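Local coordinates for alpha-rhamnosidase (Dictyoglomus thermophilum, PDB 6I60), which probably removes terminal non-reducing alpha-L-rhamnose residues from alpha-L-rhamnosides by hydrolysis, at residues Arg118-Asp121 with Gln125-Pro128; Leu396-Glu399 with Leu403-Ser406; Asp533-Gln538 with Glu583-Gly588. All coordinates share one frame; numbering follows the deposited sequence.

Contact 1 (Arg118-Asp121 with Gln125-Pro128); sequences RWWD and QESP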
loop_
_atom_site.group_PDB
_atom_site.type_symbol
_atom_site.label_atom_id
_atom_site.label_comp_id
_atom_site.label_asym_id
_atom_site.label_seq_id
_atom_site.Cartn_x
_atom_site.Cartn_y
_atom_site.Cartn_z
ATOM N N ARG A 118 -27.202 -12.421 8.017
ATOM C CA ARG A 118 -28.123 -11.645 8.833
ATOM C C ARG A 118 -27.404 -11.161 10.083
ATOM O O ARG A 118 -26.367 -11.700 10.477
ATOM C CB ARG A 118 -29.352 -12.467 9.238
ATOM C CG ARG A 118 -30.177 -12.994 8.082
ATOM C CD ARG A 118 -31.440 -13.691 8.577
ATOM N NE ARG A 118 -31.164 -14.679 9.618
ATOM C CZ ARG A 118 -31.843 -15.812 9.773
ATOM N NH1 ARG A 118 -32.844 -16.104 8.955
ATOM N NH2 ARG A 118 -31.526 -16.649 10.751
ATOM N N TRP A 119 -27.974 -10.138 10.714
ATOM C CA TRP A 119 -27.405 -9.593 11.937
ATOM C C TRP A 119 -28.526 -9.235 12.899
ATOM O O TRP A 119 -29.634 -8.884 12.489
ATOM C CB TRP A 119 -26.526 -8.365 11.656
ATOM C CG TRP A 119 -27.296 -7.117 11.343
ATOM C CD1 TRP A 119 -28.056 -6.879 10.236
ATOM C CD2 TRP A 119 -27.372 -5.931 12.146
ATOM N NE1 TRP A 119 -28.605 -5.619 10.300
ATOM C CE2 TRP A 119 -28.199 -5.017 11.461
ATOM C CE3 TRP A 119 -26.822 -5.552 13.375
ATOM C CZ2 TRP A 119 -28.489 -3.749 11.965
ATOM C CZ3 TRP A 119 -27.111 -4.294 13.874
ATOM C CH2 TRP A 119 -27.938 -3.408 13.169
ATOM N N TRP A 120 -28.226 -9.344 14.188
ATOM C CA TRP A 120 -29.154 -8.990 15.250
ATOM C C TRP A 120 -28.684 -7.695 15.897
ATOM O O TRP A 120 -27.512 -7.572 16.268
ATOM C CB TRP A 120 -29.251 -10.108 16.290
ATOM C CG TRP A 120 -30.111 -11.264 15.862
ATOM C CD1 TRP A 120 -31.383 -11.534 16.274
ATOM C CD2 TRP A 120 -29.759 -12.305 14.941
ATOM N NE1 TRP A 120 -31.846 -12.677 15.667
ATOM C CE2 TRP A 120 -30.868 -13.170 14.844
ATOM C CE3 TRP A 120 -28.613 -12.590 14.190
ATOM C CZ2 TRP A 120 -30.866 -14.300 14.027
ATOM C CZ3 TRP A 120 -28.614 -13.714 13.379
ATOM C CH2 TRP A 120 -29.732 -14.553 13.304
ATOM N N ASP A 121 -29.594 -6.735 16.026
ATOM C CA ASP A 121 -29.244 -5.420 16.544
ATOM C C ASP A 121 -29.177 -5.468 18.071
ATOM O O ASP A 121 -29.150 -6.536 18.687
ATOM C CB ASP A 121 -30.234 -4.378 16.036
ATOM C CG ASP A 121 -31.635 -4.598 16.559
ATOM O OD1 ASP A 121 -31.898 -5.680 17.127
ATOM O OD2 ASP A 121 -32.476 -3.690 16.402
ATOM N N GLN A 125 -33.426 -7.828 17.590
ATOM C CA GLN A 125 -34.354 -7.807 16.468
ATOM C C GLN A 125 -33.659 -8.364 15.233
ATOM O O GLN A 125 -32.586 -7.889 14.846
ATOM C CB GLN A 125 -34.861 -6.387 16.221
ATOM C CG GLN A 125 -35.393 -5.705 17.472
ATOM C CD GLN A 125 -35.872 -4.292 17.210
ATOM O OE1 GLN A 125 -36.941 -3.890 17.670
ATOM N NE2 GLN A 125 -35.079 -3.527 16.466
ATOM N N GLU A 126 -34.266 -9.379 14.625
ATOM C CA GLU A 126 -33.661 -10.065 13.494
ATOM C C GLU A 126 -33.812 -9.244 12.221
ATOM O O GLU A 126 -34.865 -8.651 11.966
ATOM C CB GLU A 126 -34.303 -11.441 13.314
ATOM C CG GLU A 126 -33.663 -12.302 12.242
ATOM C CD GLU A 126 -34.507 -13.509 11.893
ATOM O OE1 GLU A 126 -33.942 -14.512 11.412
ATOM O OE2 GLU A 126 -35.737 -13.455 12.105
ATOM N N SER A 127 -32.748 -9.211 11.421
ATOM C CA SER A 127 -32.691 -8.489 10.161
ATOM C C SER A 127 -32.870 -9.442 8.984
ATOM O O SER A 127 -32.557 -10.631 9.087
ATOM C CB SER A 127 -31.351 -7.759 10.020
ATOM O OG SER A 127 -30.934 -7.704 8.666
ATOM N N PRO A 128 -33.382 -8.949 7.856
ATOM C CA PRO A 128 -33.490 -9.793 6.661
ATOM C C PRO A 128 -32.120 -10.212 6.153
ATOM O O PRO A 128 -31.080 -9.666 6.527
ATOM C CB PRO A 128 -34.214 -8.898 5.649
ATOM C CG PRO A 128 -34.886 -7.850 6.469
ATOM C CD PRO A 128 -34.000 -7.627 7.655
#
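Trp-120 and Glu-126 form a single backbone bridge, their CA atoms 5.0 Å apart, as the chain leaves its strand, turns over three residues and runs back at 153° to its first direction. Weak bonds on either side of that pair hold the backbones together, Ser-127 N to Trp-119 O and Asp-121 N to Gln-125 O. The carboxylate of Asp-121 closes the turn with both oxygens: OD1 takes the backbone N-H of Gln-125 at 2.7 Å, and the syn lone pair of OD2 takes NE2 of the same residue, with the carboxylate and amide planes 13° apart. Glu-126 CA stands over the five-membered ring of Trp-120 in a CH-pi contact, 4.1 Å from its centroid. With CG anti to its backbone N (chi1 -175°) and the side chain extended, Glu-126 runs alongside the indole, over one face, until OE1 sits above the guanidinium of Arg-118, 3.1 Å from NH1; no N-H points at it, so the attraction is one of charge alone. Ser-127 packs CB and OG against CD1 of Trp-119, whose NE1 is hydrogen-bonded to Tyr-30 O. All this belongs to a tight turn opening the loop between antiparallel strands 112-120 and 133-137, neighbours in a sheet of the N-terminal immunoglobulin-like domain.

Contact 2 (Leu396-Glu399 with Leu403-Ser406); sequences LTYE and LNYS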
loop_
_atom_site.group_PDB
_atom_site.type_symbol
_atom_site.label_atom_id
_atom_site.label_comp_id
_atom_site.label_asym_id
_atom_site.label_seq_id
_atom_site.Cartn_x
_atom_site.Cartn_y
_atom_site.Cartn_z
ATOM N N LEU A 396 13.238 16.424 -12.396
ATOM C CA LEU A 396 13.611 17.825 -12.256
ATOM C C LEU A 396 14.012 18.407 -13.609
ATOM O O LEU A 396 14.081 17.708 -14.622
ATOM C CB LEU A 396 14.745 17.980 -11.240
ATOM C CG LEU A 396 14.495 17.274 -9.907
ATOM C CD1 LEU A 396 15.748 17.266 -9.046
ATOM C CD2 LEU A 396 13.330 17.929 -9.175
ATOM N N THR A 397 14.284 19.708 -13.610
ATOM C CA THR A 397 14.672 20.429 -14.811
ATOM C C THR A 397 15.894 21.290 -14.522
ATOM O O THR A 397 16.253 21.534 -13.367
ATOM C CB THR A 397 13.528 21.310 -15.335
ATOM O OG1 THR A 397 13.919 21.918 -16.571
ATOM C CG2 THR A 397 13.194 22.403 -14.325
ATOM N N TYR A 398 16.536 21.744 -15.593
ATOM C CA TYR A 398 17.650 22.674 -15.509
ATOM C C TYR A 398 17.178 24.085 -15.845
ATOM O O TYR A 398 16.080 24.296 -16.364
ATOM C CB TYR A 398 18.784 22.249 -16.449
ATOM C CG TYR A 398 19.620 21.105 -15.919
ATOM C CD1 TYR A 398 20.011 21.064 -14.586
ATOM C CD2 TYR A 398 20.017 20.064 -16.750
ATOM C CE1 TYR A 398 20.775 20.020 -14.097
ATOM C CE2 TYR A 398 20.781 19.015 -16.269
ATOM C CZ TYR A 398 21.157 18.999 -14.943
ATOM O OH TYR A 398 21.916 17.958 -14.459
ATOM N N GLU A 399 18.034 25.062 -15.540
ATOM C CA GLU A 399 17.672 26.457 -15.773
ATOM C C GLU A 399 17.489 26.740 -17.260
ATOM O O GLU A 399 16.613 27.521 -17.648
ATOM C CB GLU A 399 18.732 27.380 -15.174
ATOM C CG GLU A 399 18.400 28.860 -15.278
ATOM C CD GLU A 399 19.232 29.713 -14.341
ATOM O OE1 GLU A 399 18.788 30.831 -14.005
ATOM O OE2 GLU A 399 20.330 29.268 -13.944
ATOM N N LEU A 403 16.057 18.654 -19.349
ATOM C CA LEU A 403 15.698 17.738 -18.276
ATOM C C LEU A 403 16.905 17.372 -17.426
ATOM O O LEU A 403 18.022 17.227 -17.929
ATOM C CB LEU A 403 15.071 16.468 -18.849
ATOM C CG LEU A 403 13.547 16.412 -18.831
ATOM C CD1 LEU A 403 13.008 17.520 -19.687
ATOM C CD2 LEU A 403 13.044 15.071 -19.334
ATOM N N ASN A 404 16.664 17.214 -16.129
ATOM C CA ASN A 404 17.676 16.766 -15.180
ATOM C C ASN A 404 17.372 15.316 -14.824
ATOM O O ASN A 404 16.431 15.038 -14.074
ATOM C CB ASN A 404 17.684 17.653 -13.939
ATOM C CG ASN A 404 18.854 17.366 -13.024
ATOM O OD1 ASN A 404 18.893 17.840 -11.889
ATOM N ND2 ASN A 404 19.816 16.590 -13.510
ATOM N N TYR A 405 18.163 14.394 -15.369
ATOM C CA TYR A 405 17.989 12.971 -15.115
ATOM C C TYR A 405 18.824 12.479 -13.938
ATOM O O TYR A 405 19.031 11.267 -13.804
ATOM C CB TYR A 405 18.331 12.168 -16.371
ATOM C CG TYR A 405 17.635 12.653 -17.622
ATOM C CD1 TYR A 405 16.319 12.294 -17.890
ATOM C CD2 TYR A 405 18.293 13.462 -18.537
ATOM C CE1 TYR A 405 15.678 12.732 -19.034
ATOM C CE2 TYR A 405 17.660 13.906 -19.686
ATOM C CZ TYR A 405 16.353 13.535 -19.929
ATOM O OH TYR A 405 15.718 13.974 -21.067
ATOM N N SER A 406 19.301 13.388 -13.084
ATOM C CA SER A 406 20.209 12.992 -12.011
ATOM C C SER A 406 19.515 12.096 -10.991
ATOM O O SER A 406 20.094 11.102 -10.537
ATOM C CB SER A 406 20.786 14.232 -11.327
ATOM O OG SER A 406 21.417 15.091 -12.260
#
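Tyr-398 swings its ring over Asn-404 because its CG lies beside the backbone N, opposite the carbonyl carbon (chi1 -78°), while Asn-404 holds CG anti to its own N (chi1 -171°) and so sets its amide against that ring. The two residues belong to a short beta hairpin, strands 396-397 and 403-404, within the concanavalin-like domain. Ring and amide are stacked with planes 28° apart. Asn-404 CB also stands over one face of the ring, 3.9 Å from its centroid, which makes a CH-pi contact. The backbones are joined at the antiparallel hydrogen-bonded pair Leu-396 and Asn-404, where Asn-404 N is hydrogen-bonded to Leu-396 O at 3.0 Å. Thr-397 and Leu-403 make up the neighbouring non-hydrogen-bonded pair, and their side chains diverge. Leu-403, whose CB points away from the partner strand, packs on Ala-394, Tyr-438 and Glu-440, which seats the hairpin on strands 388-394 and 438-442. Leu-396 also touches Thr-811 and His-818, loop residues of the six-hairpin glycosidase domain, so the hairpin joins the two domains at this point. Near the turn, Thr-397 OG1 is hydrogen-bonded to Thr-402 O. On the face that Leu-396 and Asn-404 share, Leu-396 CB lies 4.0 Å from Asn-404 CB.

Contact 3 (Asp533-Gln538 with Glu583-Gly588); sequences DIRDAQ and EEHYEG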
loop_
_atom_site.group_PDB
_atom_site.type_symbol
_atom_site.label_atom_id
_atom_site.label_comp_id
_atom_site.label_asym_id
_atom_site.label_seq_id
_atom_site.Cartn_x
_atom_site.Cartn_y
_atom_site.Cartn_z
ATOM N N ASP A 533 5.084 -11.638 2.170
ATOM C CA ASP A 533 6.414 -11.469 1.591
ATOM C C ASP A 533 7.484 -11.443 2.674
ATOM O O ASP A 533 8.571 -12.008 2.499
ATOM C CB ASP A 533 6.468 -10.190 0.756
ATOM C CG ASP A 533 5.635 -10.281 -0.509
ATOM O OD1 ASP A 533 5.150 -11.388 -0.826
ATOM O OD2 ASP A 533 5.463 -9.243 -1.184
ATOM N N ILE A 534 7.195 -10.786 3.799
ATOM C CA ILE A 534 8.123 -10.795 4.924
ATOM C C ILE A 534 8.240 -12.197 5.504
ATOM O O ILE A 534 9.327 -12.634 5.900
ATOM C CB ILE A 534 7.675 -9.771 5.983
ATOM C CG1 ILE A 534 7.667 -8.364 5.385
ATOM C CG2 ILE A 534 8.569 -9.833 7.210
ATOM C CD1 ILE A 534 6.483 -7.532 5.809
ATOM N N ARG A 535 7.124 -12.930 5.552
ATOM C CA ARG A 535 7.159 -14.307 6.032
ATOM C C ARG A 535 7.968 -15.197 5.097
ATOM O O ARG A 535 8.662 -16.116 5.550
ATOM C CB ARG A 535 5.732 -14.835 6.187
ATOM C CG ARG A 535 5.635 -16.221 6.798
ATOM C CD ARG A 535 4.440 -16.976 6.240
ATOM N NE ARG A 535 4.458 -17.032 4.780
ATOM C CZ ARG A 535 3.373 -16.959 4.015
ATOM N NH1 ARG A 535 2.176 -16.827 4.573
ATOM N NH2 ARG A 535 3.484 -17.021 2.693
ATOM N N ASP A 536 7.898 -14.936 3.791
ATOM C CA ASP A 536 8.638 -15.714 2.806
ATOM C C ASP A 536 10.122 -15.375 2.773
ATOM O O ASP A 536 10.885 -16.071 2.095
ATOM C CB ASP A 536 8.038 -15.507 1.410
ATOM C CG ASP A 536 6.840 -16.404 1.149
ATOM O OD1 ASP A 536 6.384 -16.469 -0.013
ATOM O OD2 ASP A 536 6.350 -17.042 2.105
ATOM N N ALA A 537 10.551 -14.329 3.477
ATOM C CA ALA A 537 11.956 -13.958 3.524
ATOM C C ALA A 537 12.551 -14.073 4.919
ATOM O O ALA A 537 13.726 -13.732 5.105
ATOM C CB ALA A 537 12.149 -12.529 2.998
ATOM N N GLN A 538 11.783 -14.542 5.897
ATOM C CA GLN A 538 12.301 -14.714 7.247
ATOM C C GLN A 538 13.253 -15.904 7.285
ATOM O O GLN A 538 12.882 -17.017 6.900
ATOM C CB GLN A 538 11.152 -14.910 8.231
ATOM C CG GLN A 538 11.558 -14.785 9.689
ATOM C CD GLN A 538 10.368 -14.753 10.623
ATOM O OE1 GLN A 538 9.296 -15.263 10.300
ATOM N NE2 GLN A 538 10.550 -14.146 11.790
ATOM N N GLU A 583 -2.609 -14.113 14.495
ATOM C CA GLU A 583 -2.329 -15.523 14.752
ATOM C C GLU A 583 -1.573 -16.167 13.598
ATOM O O GLU A 583 -0.722 -17.036 13.823
ATOM C CB GLU A 583 -3.629 -16.286 15.011
ATOM C CG GLU A 583 -4.678 -15.506 15.787
ATOM C CD GLU A 583 -6.000 -16.248 15.886
ATOM O OE1 GLU A 583 -6.783 -15.953 16.816
ATOM O OE2 GLU A 583 -6.255 -17.126 15.033
ATOM N N GLU A 584 -1.863 -15.754 12.363
ATOM C CA GLU A 584 -1.232 -16.368 11.200
ATOM C C GLU A 584 0.271 -16.112 11.161
ATOM O O GLU A 584 1.028 -16.953 10.661
ATOM C CB GLU A 584 -1.900 -15.856 9.924
ATOM C CG GLU A 584 -1.299 -16.384 8.637
ATOM C CD GLU A 584 -1.856 -15.686 7.415
ATOM O OE1 GLU A 584 -1.217 -15.759 6.343
ATOM O OE2 GLU A 584 -2.936 -15.065 7.529
ATOM N N HIS A 585 0.726 -14.972 11.688
ATOM C CA HIS A 585 2.139 -14.610 11.671
ATOM C C HIS A 585 2.748 -14.564 13.071
ATOM O O HIS A 585 3.843 -14.018 13.246
ATOM C CB HIS A 585 2.335 -13.263 10.973
ATOM C CG HIS A 585 2.077 -13.298 9.498
ATOM N ND1 HIS A 585 2.980 -13.816 8.596
ATOM C CD2 HIS A 585 1.020 -12.869 8.768
ATOM C CE1 HIS A 585 2.489 -13.710 7.374
ATOM N NE2 HIS A 585 1.301 -13.139 7.451
ATOM N N TYR A 586 2.066 -15.133 14.069
ATOM C CA TYR A 586 2.542 -15.018 15.446
ATOM C C TYR A 586 3.871 -15.738 15.643
ATOM O O TYR A 586 4.753 -15.236 16.349
ATOM C CB TYR A 586 1.495 -15.557 16.419
ATOM C CG TYR A 586 1.881 -15.374 17.869
ATOM C CD1 TYR A 586 2.436 -16.420 18.597
ATOM C CD2 TYR A 586 1.704 -14.154 18.508
ATOM C CE1 TYR A 586 2.799 -16.257 19.920
ATOM C CE2 TYR A 586 2.061 -13.979 19.834
ATOM C CZ TYR A 586 2.609 -15.036 20.535
ATOM O OH TYR A 586 2.969 -14.876 21.853
ATOM N N GLU A 587 4.030 -16.916 15.036
ATOM C CA GLU A 587 5.294 -17.636 15.155
ATOM C C GLU A 587 6.443 -16.854 14.529
ATOM O O GLU A 587 7.569 -16.895 15.037
ATOM C CB GLU A 587 5.174 -19.018 14.514
ATOM C CG GLU A 587 4.649 -20.089 15.458
ATOM C CD GLU A 587 5.132 -21.480 15.090
ATOM O OE1 GLU A 587 5.612 -21.666 13.951
ATOM O OE2 GLU A 587 5.033 -22.387 15.944
ATOM N N GLY A 588 6.180 -16.137 13.434
ATOM C CA GLY A 588 7.203 -15.280 12.862
ATOM C C GLY A 588 7.590 -14.136 13.777
ATOM O O GLY A 588 8.754 -13.724 13.798
HETATM O O HOH W 1 1.550 -17.580 7.563
#
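Arg-535 starts out against His-585: its CB meets the imidazole at the edge, near the ring plane, 3.6 Å from CE1. CG stays alongside ND1, the nitrogen that is hydrogen-bonded to Tyr-565 OH, and CD keeps close to CE1 at 4.0 Å. The side chain then bends (chi2 -148°, chi3 55°) and turns the guanidinium back to Asp-536, whose OD2 is gripped side-on by two nitrogens, NE at 3.3 Å and NH2 at 2.9 Å, and whose OD1 is salt-bridged to Arg-226. NH1 points the other way, donating to a water 3.1 Å away, which donates to Glu-584 O; its salt bridge to Glu-584 OE1 is long, at 4.0 Å. These groups tie the C-terminal part of helix 524-535 to the break between helices 580-584 and 586-599, where His-585 occupies the N-cap position, in the six-hairpin (alpha/alpha)6 barrel. A methionine in place of Arg-535 would probably leave Asp-536 OD2 and Glu-584 without their shared positive partner and break the water bridge to Glu-584 O. The extended Gln-538 side chain puts NE2 2.7 Å from Gly-588 O in a nearly straight bond, the carbonyl oxygen lying in the amide plane.

In the fold
Three different domains carry these contacts, and none touches another. Contacts 1 and 2 lie on opposite sides of the chain's centre, about 62 Å apart between centres. Contact 3 is the most central, with its nearest atoms about 21 Å from contact 1 and about 27 Å from contact 2. Lys-48, from the domain of contact 1, makes a weak, long ion pair with Glu-584 of contact 3. Tyr-586 OH is hydrogen-bonded to Asp-653 OD2 on helix 651-672, which also carries Tyr-656, Glu-659 and Leu-660 of a 2-(2-ethoxyethoxy)ethanol pocket. Triethylene glycol, probably from the crystallisation liquor, lies about 5 Å from the Thr-397 side chain and about 3 Å from that of Gln-538, itself about 11 Å from a 2-(2-ethoxyethoxy)ethanol.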